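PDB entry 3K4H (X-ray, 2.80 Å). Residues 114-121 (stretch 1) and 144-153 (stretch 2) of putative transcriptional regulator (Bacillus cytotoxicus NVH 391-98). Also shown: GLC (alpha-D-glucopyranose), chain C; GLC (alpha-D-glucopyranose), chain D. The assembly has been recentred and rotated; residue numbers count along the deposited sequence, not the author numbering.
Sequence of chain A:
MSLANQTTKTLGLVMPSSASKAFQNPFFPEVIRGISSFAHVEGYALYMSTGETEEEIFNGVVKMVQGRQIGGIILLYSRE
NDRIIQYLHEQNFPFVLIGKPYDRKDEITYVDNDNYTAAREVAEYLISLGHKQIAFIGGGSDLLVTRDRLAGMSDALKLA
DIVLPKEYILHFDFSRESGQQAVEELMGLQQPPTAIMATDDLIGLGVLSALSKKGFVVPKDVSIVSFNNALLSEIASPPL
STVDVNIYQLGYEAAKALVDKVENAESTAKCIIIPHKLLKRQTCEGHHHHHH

Stretch 1 (114-121) DNYTAARE
Stretch 2 144-153: LVTRDRLAGM

Residues 115-121 and 144-153 form two helices that pack at a signed crossing angle of -42°, their N-to-C directions running broadly the same way and their axes approaching to 6.9 Å. The two stretches bury 430 Å² between them, both sides summed. Both keep regular helical torsions, near -60/-45, with i to i+4 backbone hydrogen bonds throughout. Asp114, at -80/73, precedes the first helix as its N-cap. Its t rotamer, with chi2 near 180°, brings the carboxylate back to the first turn, where OD2 accepts from Thr117 N at 3.3 Å and OD1 accepts from Thr117 OG1 at 2.7 Å; Thr117 is m (chi1 -50°) and, like Asp114, makes no contact with the second helix.

The backbones come nearest at buried Gly152, whose CA lies 4.4 Å from Arg120 CA. A CB here would point into the first helix and fall 2.1 Å from Tyr116 O, a clash, so the absence of a side chain permits the short interaxial distance. In its place the backbones meet directly: Gly152 CA makes a CA-H...O contact of 3.5 Å to Tyr116 O, and Arg120 CA makes another of 3.5 Å to Gly152 O. Ala119, also buried, points toward the second helix, and its small CB fits 3.2 Å from Arg149 O.

Tyr116 leaves its helix sideways, but chi1 178° (t) and chi2 87° swing the ring over the neighbouring backbone. Gly152 CA sits over one face, 3.9 Å from the ring centroid and 26° off the normal, while Tyr116 CD1 lies 4.0 Å from Ala151 CB. Arg120 takes angles between the wells (chi1 -95°, chi2 -102°, chi3 -137°); its CG passes 3.2 Å from Gly152 O, and its NE gives a weak hydrogen bond of 3.4 Å to Tyr116 OH.

Toward the N-terminal ends the contact becomes polar. Buried Asn115, with chi1 -81° (m) and chi2 -46°, points toward the second helix, its CB 4.0 Å from CB of Asp148, itself buried with OD2 hydrogen-bonded elsewhere in the structure. Arg149, buried too, starts sideways, with chi1 -81° (m), and extends through chi2 178° and chi3 -164° (both t), so that the edge of its guanidinium reaches Asn115. OD1 of Asn115 accepts two hydrogen bonds, from Arg149 NH2 at 2.7 Å and Arg149 NE at 2.9 Å. The amide nitrogen, Asn115 ND2, donates to O6 of the chain C glucose at 3.1 Å and lies 3.5 Å from Val145 CG2. Val145, whose chi1 is 62° (p), has its CB 3.4 Å from O4 of that sugar. Arg149 NH1 and NH2 both donate to O6 of the chain D glucose, at 2.8 and 2.9 Å, so that the Asn115-Arg149 pair is bonded to both sugars.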

# COMPACT_ATOMS: atom_id res chain seq x y z
N ASP A 114 5.29 1.68 -0.10
CA ASP A 114 4.95 0.46 0.61
C ASP A 114 6.22 -0.12 1.21
O ASP A 114 6.78 -1.12 0.71
CB ASP A 114 4.29 -0.55 -0.32
CG ASP A 114 3.84 -1.80 0.41
OD1 ASP A 114 3.30 -2.69 -0.26
OD2 ASP A 114 4.03 -1.90 1.64
N ASN A 115 6.69 0.54 2.26
CA ASN A 115 7.93 0.23 2.92
C ASN A 115 7.99 -1.20 3.44
O ASN A 115 9.05 -1.83 3.41
CB ASN A 115 8.12 1.19 4.06
CG ASN A 115 8.66 2.50 3.60
OD1 ASN A 115 9.60 2.53 2.80
ND2 ASN A 115 8.07 3.60 4.06
N TYR A 116 6.86 -1.73 3.90
CA TYR A 116 6.82 -3.11 4.34
C TYR A 116 7.26 -4.01 3.21
O TYR A 116 8.17 -4.83 3.39
CB TYR A 116 5.44 -3.51 4.83
CG TYR A 116 5.37 -4.94 5.26
CD1 TYR A 116 5.70 -5.32 6.55
CD2 TYR A 116 5.02 -5.94 4.35
CE1 TYR A 116 5.64 -6.66 6.93
CE2 TYR A 116 4.97 -7.25 4.71
CZ TYR A 116 5.28 -7.60 5.99
OH TYR A 116 5.22 -8.92 6.32
N THR A 117 6.64 -3.86 2.05
CA THR A 117 6.98 -4.68 0.92
C THR A 117 8.36 -4.38 0.32
O THR A 117 9.04 -5.30 -0.16
CB THR A 117 5.90 -4.61 -0.15
OG1 THR A 117 4.63 -4.86 0.48
CG2 THR A 117 6.14 -5.65 -1.23
N ALA A 118 8.78 -3.11 0.34
CA ALA A 118 10.10 -2.82 -0.21
C ALA A 118 11.13 -3.64 0.58
O ALA A 118 11.92 -4.35 -0.03
CB ALA A 118 10.40 -1.35 -0.19
N ALA A 119 11.05 -3.60 1.91
CA ALA A 119 11.99 -4.30 2.81
C ALA A 119 11.87 -5.81 2.70
O ALA A 119 12.87 -6.51 2.71
CB ALA A 119 11.80 -3.85 4.26
N ARG A 120 10.65 -6.31 2.58
CA ARG A 120 10.45 -7.71 2.28
C ARG A 120 11.22 -8.07 1.03
O ARG A 120 11.88 -9.09 1.00
CB ARG A 120 8.96 -8.01 2.05
CG ARG A 120 8.22 -8.49 3.26
CD ARG A 120 8.02 -9.99 3.18
NE ARG A 120 6.66 -10.38 3.58
CZ ARG A 120 6.00 -11.42 3.07
NH1 ARG A 120 6.55 -12.20 2.14
NH2 ARG A 120 4.78 -11.68 3.49
N GLU A 121 11.13 -7.24 -0.01
CA GLU A 121 11.70 -7.57 -1.30
C GLU A 121 13.23 -7.55 -1.23
O GLU A 121 13.90 -8.46 -1.76
CB GLU A 121 11.21 -6.62 -2.37
CG GLU A 121 9.82 -6.92 -2.91
CD GLU A 121 9.27 -5.76 -3.73
OE1 GLU A 121 9.83 -4.64 -3.68
OE2 GLU A 121 8.26 -5.96 -4.43
N LEU A 144 7.90 5.59 11.90
CA LEU A 144 7.18 4.47 11.35
C LEU A 144 7.83 3.86 10.12
O LEU A 144 7.71 2.65 9.90
CB LEU A 144 5.71 4.80 11.16
CG LEU A 144 5.11 4.66 12.56
CD1 LEU A 144 4.18 5.82 12.85
CD2 LEU A 144 4.43 3.30 12.77
N VAL A 145 8.54 4.67 9.35
CA VAL A 145 9.31 4.12 8.25
C VAL A 145 10.32 3.06 8.75
O VAL A 145 10.52 2.03 8.10
CB VAL A 145 9.97 5.21 7.40
CG1 VAL A 145 10.97 6.04 8.23
CG2 VAL A 145 10.66 4.59 6.20
N THR A 146 10.92 3.30 9.91
CA THR A 146 11.81 2.32 10.52
C THR A 146 11.08 1.06 11.00
O THR A 146 11.53 -0.04 10.73
CB THR A 146 12.64 2.92 11.67
OG1 THR A 146 13.28 4.12 11.21
CG2 THR A 146 13.72 1.93 12.12
N ARG A 147 9.96 1.20 11.69
CA ARG A 147 9.24 0.03 12.15
C ARG A 147 8.82 -0.83 10.98
O ARG A 147 8.91 -2.05 11.05
CB ARG A 147 7.99 0.42 12.94
CG ARG A 147 8.08 0.28 14.42
CD ARG A 147 6.66 0.17 14.96
NE ARG A 147 6.60 0.38 16.41
CZ ARG A 147 6.67 1.57 17.01
NH1 ARG A 147 6.81 2.70 16.32
NH2 ARG A 147 6.60 1.62 18.34
N ASP A 148 8.34 -0.19 9.92
CA ASP A 148 7.84 -0.91 8.76
C ASP A 148 8.95 -1.67 8.05
O ASP A 148 8.79 -2.85 7.71
CB ASP A 148 7.21 0.04 7.74
CG ASP A 148 5.80 0.45 8.11
OD1 ASP A 148 5.35 1.48 7.57
OD2 ASP A 148 5.14 -0.24 8.91
N ARG A 149 10.06 -0.95 7.80
CA ARG A 149 11.24 -1.53 7.15
C ARG A 149 11.80 -2.68 7.97
O ARG A 149 12.03 -3.77 7.43
CB ARG A 149 12.27 -0.47 6.81
CG ARG A 149 11.88 0.24 5.54
CD ARG A 149 12.80 1.35 5.15
NE ARG A 149 12.14 2.18 4.15
CZ ARG A 149 12.50 3.41 3.81
NH1 ARG A 149 13.53 3.99 4.38
NH2 ARG A 149 11.81 4.07 2.90
N LEU A 150 11.93 -2.48 9.28
CA LEU A 150 12.15 -3.61 10.16
C LEU A 150 11.16 -4.74 9.95
O LEU A 150 11.55 -5.89 9.80
CB LEU A 150 12.14 -3.20 11.62
CG LEU A 150 12.55 -4.36 12.53
CD1 LEU A 150 13.87 -4.99 12.06
CD2 LEU A 150 12.67 -3.91 13.96
N ALA A 151 9.87 -4.43 9.96
CA ALA A 151 8.82 -5.45 9.97
C ALA A 151 8.89 -6.35 8.74
O ALA A 151 8.81 -7.55 8.86
CB ALA A 151 7.45 -4.81 10.11
N GLY A 152 9.05 -5.74 7.57
CA GLY A 152 9.17 -6.46 6.30
C GLY A 152 10.38 -7.37 6.19
O GLY A 152 10.27 -8.46 5.67
N MSE A 153 11.53 -6.92 6.66
CA MSE A 153 12.72 -7.76 6.56
C MSE A 153 12.62 -8.93 7.58
O MSE A 153 12.99 -10.09 7.29
CB MSE A 153 13.99 -6.95 6.77
CG MSE A 153 14.73 -7.26 8.06
SE MSE A 153 16.66 -7.07 7.86
CE MSE A 153 17.19 -8.13 9.41
C1 GLC C . 10.22 9.90 4.75
C2 GLC C . 9.13 10.19 5.76
C3 GLC C . 8.57 8.84 6.19
C4 GLC C . 8.02 8.07 4.97
C5 GLC C . 9.07 7.97 3.89
C6 GLC C . 8.45 7.36 2.66
O2 GLC C . 9.70 10.86 6.86
O3 GLC C . 7.63 9.10 7.21
O4 GLC C . 7.80 6.73 5.27
O5 GLC C . 9.66 9.24 3.62
O6 GLC C . 9.00 6.08 2.54
C1 GLC D . 15.35 9.59 5.83
C2 GLC D . 14.43 10.65 6.41
C3 GLC D . 13.07 10.04 6.69
C4 GLC D . 12.55 9.56 5.35
C5 GLC D . 13.42 8.40 4.87
C6 GLC D . 12.97 7.94 3.47
O1 GLC D . 15.79 8.75 6.87
O2 GLC D . 14.97 11.13 7.62
O3 GLC D . 12.23 11.00 7.31
O4 GLC D . 11.20 9.14 5.43
O5 GLC D . 14.78 8.78 4.82
O6 GLC D . 13.23 6.57 3.24